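PDB 1N1I: merozoite surface protein-1 from Plasmodium knowlesi strain H, which probably takes part in binding and invading host erythrocytes and in merozoite egress, this chain being its C-terminal pair of EGF-like domains. Local coordinates for residues K41-G45 against K46-A50. Sequence-based numbering, arbitrary orientation.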
loop_
_atom_site.group_PDB
_atom_site.type_symbol
_atom_site.label_atom_id
_atom_site.label_comp_id
_atom_site.label_asym_id
_atom_site.label_seq_id
_atom_site.Cartn_x
_atom_site.Cartn_y
_atom_site.Cartn_z
ATOM N N LYS A 41 -6.777 0.751 -9.265
ATOM C CA LYS A 41 -6.241 -0.523 -9.735
ATOM C C LYS A 41 -5.200 -0.270 -10.822
ATOM O O LYS A 41 -5.337 0.647 -11.628
ATOM C CB LYS A 41 -7.374 -1.395 -10.281
ATOM C CG LYS A 41 -6.953 -2.792 -10.706
ATOM C CD LYS A 41 -8.131 -3.599 -11.233
ATOM C CE LYS A 41 -7.700 -4.998 -11.649
ATOM N NZ LYS A 41 -8.834 -5.790 -12.206
ATOM N N GLU A 42 -4.154 -1.079 -10.836
ATOM C CA GLU A 42 -3.103 -0.926 -11.825
ATOM C C GLU A 42 -3.578 -1.475 -13.165
ATOM O O GLU A 42 -3.885 -2.659 -13.283
ATOM C CB GLU A 42 -1.846 -1.680 -11.382
ATOM C CG GLU A 42 -0.582 -1.265 -12.110
ATOM C CD GLU A 42 0.616 -2.157 -11.794
ATOM O OE1 GLU A 42 0.820 -2.534 -10.613
ATOM O OE2 GLU A 42 1.370 -2.465 -12.739
ATOM N N VAL A 43 -3.639 -0.602 -14.165
ATOM C CA VAL A 43 -4.057 -0.984 -15.511
ATOM C C VAL A 43 -3.155 -0.317 -16.553
ATOM O O VAL A 43 -3.229 0.895 -16.767
ATOM C CB VAL A 43 -5.497 -0.553 -15.791
ATOM C CG1 VAL A 43 -5.905 -1.019 -17.177
ATOM C CG2 VAL A 43 -6.424 -1.120 -14.734
ATOM N N GLY A 44 -2.314 -1.111 -17.208
ATOM C CA GLY A 44 -1.420 -0.553 -18.205
ATOM C C GLY A 44 -0.471 0.467 -17.592
ATOM O O GLY A 44 -0.400 1.620 -18.032
ATOM N N GLY A 45 0.253 0.044 -16.560
ATOM C CA GLY A 45 1.201 0.927 -15.909
ATOM C C GLY A 45 0.608 2.167 -15.262
ATOM O O GLY A 45 1.340 3.087 -14.887
ATOM N N LYS A 46 -0.711 2.208 -15.121
ATOM C CA LYS A 46 -1.341 3.361 -14.498
ATOM C C LYS A 46 -2.334 2.966 -13.422
ATOM O O LYS A 46 -2.876 1.860 -13.438
ATOM C CB LYS A 46 -2.021 4.223 -15.559
ATOM C CG LYS A 46 -1.004 4.873 -16.480
ATOM C CD LYS A 46 -1.582 6.000 -17.314
ATOM C CE LYS A 46 -2.530 5.474 -18.372
ATOM N NZ LYS A 46 -2.875 6.539 -19.355
ATOM N N CYS A 47 -2.557 3.861 -12.468
ATOM C CA CYS A 47 -3.490 3.573 -11.397
ATOM C C CYS A 47 -4.788 4.293 -11.681
ATOM O O CYS A 47 -4.875 5.521 -11.553
ATOM C CB CYS A 47 -2.920 4.016 -10.056
ATOM S SG CYS A 47 -1.440 3.091 -9.546
ATOM N N VAL A 48 -5.790 3.516 -12.078
ATOM C CA VAL A 48 -7.088 4.071 -12.395
ATOM C C VAL A 48 -8.123 3.748 -11.333
ATOM O O VAL A 48 -7.960 2.811 -10.546
ATOM C CB VAL A 48 -7.575 3.567 -13.763
ATOM C CG1 VAL A 48 -6.568 3.961 -14.815
ATOM C CG2 VAL A 48 -7.735 2.067 -13.748
ATOM N N PRO A 49 -9.205 4.536 -11.283
ATOM C CA PRO A 49 -10.260 4.297 -10.290
ATOM C C PRO A 49 -10.907 2.937 -10.466
ATOM O O PRO A 49 -11.062 2.449 -11.574
ATOM C CB PRO A 49 -11.238 5.429 -10.566
ATOM C CG PRO A 49 -10.381 6.505 -11.076
ATOM C CD PRO A 49 -9.470 5.778 -12.039
ATOM N N ALA A 50 -11.290 2.341 -9.341
ATOM C CA ALA A 50 -11.916 1.042 -9.382
ATOM C C ALA A 50 -12.734 0.755 -8.134
ATOM O O ALA A 50 -12.673 1.477 -7.124
ATOM C CB ALA A 50 -10.856 -0.016 -9.555
#
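Val43 and Val48 meet across the hairpin formed by strands 40-42 and 47-49, the C-terminal hairpin of the first EGF-like domain. Their side chains cross at about a right angle, Val43 CG2 lying 3.6 Å from Val48 CG2; compact branched groups suit so short a span. In Val48, chi1 of -59° sets CG1 beside the backbone N and anti to the carbonyl carbon, leaving CG2 between the two, facing Val43 and 3.5 Å from Lys41 O.

The backbone ladder beneath is regular at its open end: Lys41 N donates to Val48 O at 2.7 Å, and Val48 N returns a bond to Lys41 O. Nearer the turn, Val43 N reaches Lys46 O almost straight (2.7 Å), whereas Lys46 N approaches Val43 O from above its carbonyl plane at 3.3 Å. Gly44 and Gly45 both take positive phi, which glycine tolerates readily, letting the chain reverse.

Lys41 rests CB on the small methyl of Ala50 (CB to CB 3.8 Å); CG stands anti to the backbone N, and CD and CE continue extended until NZ salt-bridges Glu56 OE2, a span suiting a long cationic chain. Cys47, paired with Glu42 on the other face, packs on Trp34 and Phe40. With few apolar contacts between the strands, hydrogen bonds probably hold them together, while the Cys47-Cys36 disulfide ties the hairpin to strand 32-36.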